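Local coordinates for protein probable glutamine synthetase (Pseudomonas aeruginosa, PDB 4HPP) that belongs to the glutamine synthetase family and holds a magnesium ion and a glutamic acid in its catalytic domain, at residues P105-P108 / R109-L112; L112-E115 / V116-R120; Q194-A197 / A198-A202; G353-G356 / I357-L361. All coordinates share one frame; numbering follows the deposited sequence.

Contact 1. Residues P105-P108 / R109-L112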
loop_
_atom_site.group_PDB
_atom_site.type_symbol
_atom_site.label_atom_id
_atom_site.label_comp_id
_atom_site.label_asym_id
_atom_site.label_seq_id
_atom_site.Cartn_x
_atom_site.Cartn_y
_atom_site.Cartn_z
ATOM N N PRO A 105 -19.328 0.540 52.136
ATOM C CA PRO A 105 -19.768 1.946 52.187
ATOM C C PRO A 105 -19.204 2.894 51.112
ATOM O O PRO A 105 -19.848 3.909 50.776
ATOM C CB PRO A 105 -19.325 2.409 53.610
ATOM C CG PRO A 105 -18.407 1.339 54.130
ATOM C CD PRO A 105 -18.910 0.075 53.479
ATOM N N ALA A 106 -18.015 2.628 50.588
ATOM C CA ALA A 106 -17.522 3.553 49.573
ATOM C C ALA A 106 -17.915 3.191 48.100
ATOM O O ALA A 106 -17.424 3.825 47.143
ATOM C CB ALA A 106 -16.035 3.813 49.743
ATOM N N CYS A 107 -18.825 2.212 47.932
ATOM C CA CYS A 107 -19.364 1.845 46.600
ATOM C C CYS A 107 -20.467 2.796 46.077
ATOM O O CYS A 107 -21.539 2.943 46.713
ATOM C CB CYS A 107 -19.889 0.412 46.573
ATOM S SG CYS A 107 -20.634 -0.003 44.961
ATOM N N PRO A 108 -20.233 3.385 44.893
ATOM C CA PRO A 108 -21.098 4.443 44.405
ATOM C C PRO A 108 -22.353 3.878 43.832
ATOM O O PRO A 108 -23.395 4.455 44.092
ATOM C CB PRO A 108 -20.250 5.186 43.352
ATOM C CG PRO A 108 -18.885 4.629 43.510
ATOM C CD PRO A 108 -19.046 3.233 44.056
ATOM N N ARG A 109 -22.278 2.753 43.115
ATOM C CA ARG A 109 -23.522 2.010 42.692
ATOM C C ARG A 109 -24.464 1.657 43.871
ATOM O O ARG A 109 -25.643 2.021 43.871
ATOM C CB ARG A 109 -23.229 0.757 41.844
ATOM C CG ARG A 109 -24.302 0.603 40.759
ATOM C CD ARG A 109 -24.122 -0.499 39.746
ATOM N NE ARG A 109 -24.794 -1.688 40.225
ATOM C CZ ARG A 109 -25.763 -2.301 39.585
ATOM N NH1 ARG A 109 -26.241 -3.390 40.098
ATOM N NH2 ARG A 109 -26.220 -1.845 38.437
ATOM N N SER A 110 -23.899 1.038 44.908
ATOM C CA SER A 110 -24.615 0.718 46.158
ATOM C C SER A 110 -25.304 1.936 46.789
ATOM O O SER A 110 -26.524 1.881 47.028
ATOM C CB SER A 110 -23.658 0.056 47.176
ATOM O OG SER A 110 -23.413 -1.315 46.858
ATOM N N LEU A 111 -24.542 3.014 47.066
ATOM C CA LEU A 111 -25.122 4.281 47.547
ATOM C C LEU A 111 -26.320 4.683 46.679
ATOM O O LEU A 111 -27.404 4.946 47.216
ATOM C CB LEU A 111 -24.108 5.411 47.522
ATOM C CG LEU A 111 -24.696 6.828 47.483
ATOM C CD1 LEU A 111 -25.547 7.053 48.721
ATOM C CD2 LEU A 111 -23.614 7.894 47.381
ATOM N N LEU A 112 -26.170 4.709 45.343
ATOM C CA LEU A 112 -27.342 5.100 44.553
ATOM C C LEU A 112 -28.508 4.114 44.733
ATOM O O LEU A 112 -29.656 4.544 44.844
ATOM C CB LEU A 112 -27.054 5.388 43.069
ATOM C CG LEU A 112 -28.297 5.503 42.138
ATOM C CD1 LEU A 112 -29.176 6.695 42.512
ATOM C CD2 LEU A 112 -27.898 5.556 40.681
#

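Contact 2. Residues L112-E115 / V116-R120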
loop_
_atom_site.group_PDB
_atom_site.type_symbol
_atom_site.label_atom_id
_atom_site.label_comp_id
_atom_site.label_asym_id
_atom_site.label_seq_id
_atom_site.Cartn_x
_atom_site.Cartn_y
_atom_site.Cartn_z
ATOM N N LEU A 112 -26.170 4.709 45.343
ATOM C CA LEU A 112 -27.342 5.100 44.553
ATOM C C LEU A 112 -28.508 4.114 44.733
ATOM O O LEU A 112 -29.656 4.544 44.844
ATOM C CB LEU A 112 -27.054 5.388 43.069
ATOM C CG LEU A 112 -28.297 5.503 42.138
ATOM C CD1 LEU A 112 -29.176 6.695 42.512
ATOM C CD2 LEU A 112 -27.898 5.556 40.681
ATOM N N ARG A 113 -28.220 2.817 44.803
ATOM C CA ARG A 113 -29.279 1.847 45.045
ATOM C C ARG A 113 -29.987 1.973 46.403
ATOM O O ARG A 113 -31.109 1.494 46.556
ATOM C CB ARG A 113 -28.775 0.425 44.893
ATOM C CG ARG A 113 -29.918 -0.563 45.102
ATOM C CD ARG A 113 -29.521 -1.995 44.810
ATOM N NE ARG A 113 -28.643 -2.553 45.844
ATOM C CZ ARG A 113 -27.310 -2.532 45.799
ATOM N NH1 ARG A 113 -26.675 -1.970 44.764
ATOM N NH2 ARG A 113 -26.612 -3.067 46.796
ATOM N N ALA A 114 -29.319 2.562 47.391
ATOM C CA ALA A 114 -29.860 2.661 48.742
ATOM C C ALA A 114 -30.779 3.864 48.781
ATOM O O ALA A 114 -31.728 3.934 49.579
ATOM C CB ALA A 114 -28.740 2.822 49.764
ATOM N N GLU A 115 -30.464 4.814 47.908
ATOM C CA GLU A 115 -31.141 6.094 47.840
ATOM C C GLU A 115 -32.396 5.934 47.044
ATOM O O GLU A 115 -33.431 6.509 47.370
ATOM C CB GLU A 115 -30.218 7.134 47.189
ATOM C CG GLU A 115 -30.834 8.513 46.982
ATOM C CD GLU A 115 -31.210 9.165 48.295
ATOM O OE1 GLU A 115 -30.764 8.628 49.326
ATOM O OE2 GLU A 115 -31.918 10.204 48.297
ATOM N N VAL A 116 -32.309 5.140 45.990
ATOM C CA VAL A 116 -33.521 4.712 45.275
ATOM C C VAL A 116 -34.525 3.920 46.155
ATOM O O VAL A 116 -35.706 4.268 46.186
ATOM C CB VAL A 116 -33.162 3.999 43.959
ATOM C CG1 VAL A 116 -34.409 3.462 43.240
ATOM C CG2 VAL A 116 -32.358 4.977 43.086
ATOM N N GLU A 117 -34.032 2.912 46.882
ATOM C CA GLU A 117 -34.766 2.305 48.014
ATOM C C GLU A 117 -35.501 3.331 48.932
ATOM O O GLU A 117 -36.729 3.262 49.056
ATOM C CB GLU A 117 -33.850 1.377 48.855
ATOM C CG GLU A 117 -34.524 0.578 49.999
ATOM C CD GLU A 117 -35.772 -0.246 49.587
ATOM O OE1 GLU A 117 -36.565 -0.629 50.496
ATOM O OE2 GLU A 117 -35.985 -0.518 48.370
ATOM N N ARG A 118 -34.752 4.257 49.556
ATOM C CA ARG A 118 -35.297 5.352 50.375
ATOM C C ARG A 118 -36.343 6.148 49.600
ATOM O O ARG A 118 -37.300 6.694 50.181
ATOM C CB ARG A 118 -34.199 6.336 50.843
ATOM C CG ARG A 118 -33.169 5.734 51.760
ATOM C CD ARG A 118 -32.256 6.774 52.375
ATOM N NE ARG A 118 -31.138 7.264 51.564
ATOM C CZ ARG A 118 -29.939 6.677 51.458
ATOM N NH1 ARG A 118 -29.687 5.531 52.048
ATOM N NH2 ARG A 118 -28.976 7.227 50.736
ATOM N N TYR A 119 -36.136 6.231 48.285
ATOM C CA TYR A 119 -37.164 6.776 47.449
ATOM C C TYR A 119 -38.383 5.862 47.386
ATOM O O TYR A 119 -39.502 6.345 47.626
ATOM C CB TYR A 119 -36.645 7.125 46.076
ATOM C CG TYR A 119 -36.326 8.596 45.931
ATOM C CD1 TYR A 119 -35.098 9.113 46.401
ATOM C CD2 TYR A 119 -37.244 9.481 45.326
ATOM C CE1 TYR A 119 -34.760 10.456 46.249
ATOM C CE2 TYR A 119 -36.914 10.825 45.172
ATOM C CZ TYR A 119 -35.673 11.310 45.643
ATOM O OH TYR A 119 -35.354 12.652 45.556
ATOM N N ARG A 120 -38.175 4.569 47.112
ATOM C CA ARG A 120 -39.289 3.621 46.989
ATOM C C ARG A 120 -40.115 3.602 48.293
ATOM O O ARG A 120 -41.334 3.740 48.250
ATOM C CB ARG A 120 -38.816 2.207 46.633
ATOM C CG ARG A 120 -39.730 1.445 45.644
ATOM C CD ARG A 120 -39.502 -0.075 45.577
ATOM N NE ARG A 120 -39.179 -0.624 46.903
ATOM C CZ ARG A 120 -40.043 -0.745 47.920
ATOM N NH1 ARG A 120 -41.310 -0.367 47.784
ATOM N NH2 ARG A 120 -39.641 -1.235 49.086
#

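Contact 3. Residues Q194-A197 / A198-A202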
loop_
_atom_site.group_PDB
_atom_site.type_symbol
_atom_site.label_atom_id
_atom_site.label_comp_id
_atom_site.label_asym_id
_atom_site.label_seq_id
_atom_site.Cartn_x
_atom_site.Cartn_y
_atom_site.Cartn_z
ATOM N N GLN A 194 -35.400 3.335 35.001
ATOM C CA GLN A 194 -35.781 3.582 36.381
ATOM C C GLN A 194 -34.643 3.310 37.337
ATOM O O GLN A 194 -33.972 2.347 37.202
ATOM C CB GLN A 194 -37.000 2.766 36.746
ATOM C CG GLN A 194 -37.658 3.200 38.055
ATOM C CD GLN A 194 -38.796 2.266 38.474
ATOM O OE1 GLN A 194 -39.400 2.421 39.544
ATOM N NE2 GLN A 194 -39.081 1.288 37.639
ATOM N N GLY A 195 -34.377 4.199 38.269
ATOM C CA GLY A 195 -33.386 3.912 39.269
ATOM C C GLY A 195 -31.967 3.721 38.755
ATOM O O GLY A 195 -31.413 4.588 38.052
ATOM N N VAL A 196 -31.383 2.583 39.146
ATOM C CA VAL A 196 -29.952 2.322 39.059
ATOM C C VAL A 196 -29.654 2.144 37.585
ATOM O O VAL A 196 -28.636 2.666 37.051
ATOM C CB VAL A 196 -29.547 1.061 39.856
ATOM C CG1 VAL A 196 -28.081 0.720 39.654
ATOM C CG2 VAL A 196 -29.795 1.233 41.359
ATOM N N ALA A 197 -30.578 1.455 36.922
ATOM C CA ALA A 197 -30.468 1.206 35.496
ATOM C C ALA A 197 -30.218 2.533 34.744
ATOM O O ALA A 197 -29.468 2.556 33.770
ATOM C CB ALA A 197 -31.691 0.439 34.955
ATOM N N ALA A 198 -30.780 3.642 35.230
ATOM C CA ALA A 198 -30.596 4.955 34.578
ATOM C C ALA A 198 -29.113 5.382 34.601
ATOM O O ALA A 198 -28.564 5.684 33.543
ATOM C CB ALA A 198 -31.514 6.020 35.187
ATOM N N ALA A 199 -28.460 5.312 35.765
ATOM C CA ALA A 199 -26.986 5.490 35.843
ATOM C C ALA A 199 -26.143 4.427 35.090
ATOM O O ALA A 199 -25.135 4.772 34.444
ATOM C CB ALA A 199 -26.529 5.613 37.281
ATOM N N ASP A 200 -26.559 3.158 35.138
ATOM C CA ASP A 200 -25.883 2.133 34.307
ATOM C C ASP A 200 -25.896 2.549 32.840
ATOM O O ASP A 200 -24.858 2.447 32.128
ATOM C CB ASP A 200 -26.511 0.757 34.468
ATOM C CG ASP A 200 -26.375 0.208 35.888
ATOM O OD1 ASP A 200 -26.933 -0.880 36.142
ATOM O OD2 ASP A 200 -25.729 0.864 36.751
ATOM N N ARG A 201 -27.049 3.070 32.409
ATOM C CA ARG A 201 -27.182 3.557 31.014
ATOM C C ARG A 201 -26.146 4.671 30.731
ATOM O O ARG A 201 -25.427 4.626 29.718
ATOM C CB ARG A 201 -28.615 3.981 30.729
ATOM C CG ARG A 201 -28.966 4.307 29.297
ATOM C CD ARG A 201 -30.479 4.182 29.133
ATOM N NE ARG A 201 -30.875 2.758 29.157
ATOM C CZ ARG A 201 -32.083 2.237 28.900
ATOM N NH1 ARG A 201 -33.118 2.974 28.578
ATOM N NH2 ARG A 201 -32.229 0.933 28.962
ATOM N N ALA A 202 -26.012 5.608 31.660
ATOM C CA ALA A 202 -25.078 6.683 31.440
ATOM C C ALA A 202 -23.704 6.040 31.225
ATOM O O ALA A 202 -23.038 6.329 30.250
ATOM C CB ALA A 202 -25.090 7.623 32.607
#

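Contact 4. Residues G353-G356 / I357-L361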
loop_
_atom_site.group_PDB
_atom_site.type_symbol
_atom_site.label_atom_id
_atom_site.label_comp_id
_atom_site.label_asym_id
_atom_site.label_seq_id
_atom_site.Cartn_x
_atom_site.Cartn_y
_atom_site.Cartn_z
ATOM N N GLY A 353 -32.741 16.657 46.628
ATOM C CA GLY A 353 -34.165 16.668 46.290
ATOM C C GLY A 353 -34.963 16.065 47.419
ATOM O O GLY A 353 -35.924 16.686 47.904
ATOM N N ARG A 354 -34.557 14.871 47.853
ATOM C CA ARG A 354 -35.196 14.197 49.002
ATOM C C ARG A 354 -35.237 15.147 50.190
ATOM O O ARG A 354 -36.293 15.405 50.723
ATOM C CB ARG A 354 -34.465 12.900 49.413
ATOM C CG ARG A 354 -35.347 11.670 49.678
ATOM C CD ARG A 354 -34.716 10.638 50.644
ATOM N NE ARG A 354 -33.236 10.511 50.631
ATOM C CZ ARG A 354 -32.412 10.781 51.658
ATOM N NH1 ARG A 354 -32.914 11.204 52.801
ATOM N NH2 ARG A 354 -31.080 10.641 51.552
ATOM N N LEU A 355 -34.078 15.662 50.598
ATOM C CA LEU A 355 -33.996 16.660 51.661
ATOM C C LEU A 355 -34.939 17.859 51.429
ATOM O O LEU A 355 -35.411 18.487 52.380
ATOM C CB LEU A 355 -32.565 17.186 51.766
ATOM C CG LEU A 355 -31.559 16.245 52.402
ATOM C CD1 LEU A 355 -30.290 17.011 52.674
ATOM C CD2 LEU A 355 -32.152 15.694 53.694
ATOM N N GLY A 356 -35.188 18.185 50.166
ATOM C CA GLY A 356 -36.102 19.253 49.827
ATOM C C GLY A 356 -37.483 18.829 50.262
ATOM O O GLY A 356 -38.161 19.568 50.960
ATOM N N ILE A 357 -37.869 17.620 49.868
ATOM C CA ILE A 357 -39.194 17.094 50.137
ATOM C C ILE A 357 -39.461 16.856 51.615
ATOM O O ILE A 357 -40.525 17.213 52.106
ATOM C CB ILE A 357 -39.403 15.785 49.354
ATOM C CG1 ILE A 357 -39.390 16.090 47.841
ATOM C CG2 ILE A 357 -40.659 15.053 49.838
ATOM C CD1 ILE A 357 -39.222 14.877 46.959
ATOM N N GLU A 358 -38.488 16.250 52.302
ATOM C CA GLU A 358 -38.530 15.922 53.752
ATOM C C GLU A 358 -38.748 17.123 54.696
ATOM O O GLU A 358 -39.411 16.996 55.723
ATOM C CB GLU A 358 -37.248 15.157 54.169
ATOM C CG GLU A 358 -37.136 13.789 53.493
ATOM C CD GLU A 358 -35.941 12.921 53.909
ATOM O OE1 GLU A 358 -34.881 13.429 54.396
ATOM O OE2 GLU A 358 -36.101 11.686 53.726
ATOM N N ARG A 359 -38.166 18.264 54.345
ATOM C CA ARG A 359 -38.262 19.506 55.126
ATOM C C ARG A 359 -39.215 20.530 54.489
ATOM O O ARG A 359 -39.137 21.724 54.783
ATOM C CB ARG A 359 -36.859 20.101 55.299
ATOM C CG ARG A 359 -35.954 19.036 55.870
ATOM C CD ARG A 359 -34.491 19.406 55.973
ATOM N NE ARG A 359 -33.783 18.202 56.432
ATOM C CZ ARG A 359 -32.554 18.152 56.956
ATOM N NH1 ARG A 359 -31.785 19.252 57.099
ATOM N NH2 ARG A 359 -32.099 16.965 57.347
ATOM N N ARG A 360 -40.094 20.033 53.616
ATOM C CA ARG A 360 -41.009 20.838 52.822
ATOM C C ARG A 360 -40.484 22.254 52.593
ATOM O O ARG A 360 -41.108 23.226 52.963
ATOM C CB ARG A 360 -42.414 20.828 53.442
ATOM C CG ARG A 360 -43.082 19.452 53.469
ATOM C CD ARG A 360 -44.029 19.267 54.669
ATOM N NE ARG A 360 -43.355 19.576 55.921
ATOM C CZ ARG A 360 -42.927 18.681 56.802
ATOM N NH1 ARG A 360 -43.146 17.375 56.616
ATOM N NH2 ARG A 360 -42.293 19.115 57.894
ATOM N N LEU A 361 -39.299 22.315 52.003
ATOM C CA LEU A 361 -38.585 23.515 51.603
ATOM C C LEU A 361 -39.345 24.348 50.555
ATOM O O LEU A 361 -39.799 23.835 49.530
ATOM C CB LEU A 361 -37.205 23.109 51.069
ATOM C CG LEU A 361 -35.916 23.536 51.791
ATOM C CD1 LEU A 361 -36.009 23.468 53.302
ATOM C CD2 LEU A 361 -34.735 22.709 51.299
#

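Contact 1. Residues P105-P108 / R109-L112
Cys107 caps the start of helix 108-121, its side chain accepting the N-H of Ser110, where the chain comes out of the loop after strand 89-97. This N-cap is built on sulfur: with SG anti to the backbone N (chi1 177°), the thiol runs alongside the first turn and lies 3.4 Å from SG to Ser110 N. That bond is almost straight (172° at the hydrogen), and its length is normal for the larger sulfur atom. The carbonyl of Cys107 makes the first helical bond, its O lying 3.0 Å from Leu111 N, and Pro108 O takes the N-H of Leu112 one residue on. Proline fits the first position of a helix because an N-H there is not needed for the helical bonding, so a residue without one costs nothing, and its ring helps fix phi. Arg109 turns its guanidinium away from the cap to Asp200 and Asp71, with NE held by Asn95, while Leu111 faces Leu344 and Ala347 of helix 342-358. The hydroxyl of Ser110 lies beside the capping thiol, OG 3.6 Å from Cys107 SG, and the Ser110 CB is 3.7 Å from the same sulfur.

Contact 2. Residues L112-E115 / V116-R120
Arg118 folds back over the preceding turn of helix 108-121 and lays one face of its guanidinium across Ala114 O and Glu115 CA. A first torsion of -64°, which sets CG beside the backbone N, and a bend at chi3 bring the group back to the carboxylate of Glu115, three residues earlier. Both NE and NH2 turn to a single oxygen: Glu115 OE1 is 2.6 Å from Arg118 NE and 2.7 Å from Arg118 NH2, the second bond being weak. The two flat groups stand 60° apart and the side chains cross at about a right angle, unlike a coplanar, two-oxygen pairing. The other oxygen, OE2, is used by Arg354 of helix 342-358, and it also lies 3.5 Å from Tyr119 CE1. The Tyr119 ring meets the backbone edge-on, its CD1 3.2 Å from Glu115 O, and carries its hydroxyl to Leu350 O and Trp266 NE1. On the apolar side, Leu112 CD1 packs 3.7 Å from Val116 CG2, branched carbons suited to the face against neighbouring helices. On the solvent side, Glu117 and Arg120 form only a weak salt bridge. Because each oxygen of the buried Glu115 has an arginine partner, its carboxylate would be expected to stay ionised, and the charge it brings probably lets two guanidinium groups lie close together.

Contact 3. Residues Q194-A197 / A198-A202
Asp200 reaches back along the first turn of helix 196-216 and meets Val196 and Ala197. Its CB lies 3.5 Å from Ala197 O. From there chi1 of -64° sets CG beside its own backbone N, and CG comes equally near Val196 O. At the tip, OD2 is 3.7 Å from Val196 CG1, and OD1 flanks the same methyl at 4.0 Å, so the methyl lies alongside the carboxylate as the two side chains cross. OD2 is also near Val196 O, but both are acceptors and no bond links them; that carbonyl instead takes the N-H of Asp200, in its own plane, at 2.9 Å from N to O. The carboxylate is satisfied elsewhere, OD1 by Arg109 and OD2 by His343. The chain enters the helix through Gly195, whose positive phi of 63° suits glycine. Its carbonyl accepts Ala198 N at 3.0 Å between O and N, with the donor well above the carbonyl plane. Ala198, Ala199 and Ala202 have small methyls that suit the close approach of the neighbouring strand and helices. The start of the helix packs against strand 124-137, helix 342-358 and helix 108-121: Ala198 lies on Ala128 of the strand and on Met346 of helix 342-358, Ala199 meets Leu112 of helix 108-121, Ala202 reaches Phe130 and His132 of the strand, and Arg201 runs to Glu173 and to the carbonyl of Arg191 in strand 185-194.

Contact 4. Residues G353-G356 / I357-L361
Gly356 and Leu361 meet in the tight half of this contact, a Schellman motif that ends helix 342-358. Gly356 O accepts Leu361 N at 3.2 Å from O to N, in the carbonyl plane, while Arg360 N bonds back to Ile357 O. Arg360 makes the reversal possible with its left-handed backbone (phi 26°), and Leu361 then covers the last turn. Gly356, without a side chain, leaves its CA close to Leu361, 4.0 Å from CD2. Gly353 O takes the N-H of Ile357, and Ile357 CG1 rests 3.5 Å from that oxygen.

In the looser part the exposed Glu358 and Arg359 lie along the buried Arg354 and Leu355. Arg354 NH1 and Glu358 OE2 are 3.4 Å apart, a weak salt bridge with the carboxylate turned 66° from the guanidinium, secondary to the salt bridges of Arg354 with Glu115 of helix 108-121 and Glu407. Leu355 CD2 lies over one face of the Arg359 guanidinium, 3.9 Å from Arg359 NH2, an apolar cover for the flat end of an exposed arginine. The helix end packs against helix 261-281, through Ile357 on Leu262 and Trp266, and against helix 402-405, through Leu355 and Arg359 on Ala403.

Overall arrangement
Contact 1 caps helix 108-121 and contact 2 follows on its next turns; they share Leu112, whose CD2 lies 3.7 Å from Ala199 CB in contact 3. Two salt bridges tie this helix to its neighbours: Arg109 NH2 to Asp200 OD1 at 2.6 Å joins contact 1 to contact 3, and Glu115 OE2 to Arg354 NE at 2.7 Å joins contact 2 to contact 4. Contacts 3 and 4 do not touch, their nearest atoms being about 13 Å apart, so helix 108-121 bridges them. None of the four supplies a residue to the magnesium or glutamic acid site, but contact 3 packs on strand 124-137, which carries Glu133, a residue of both.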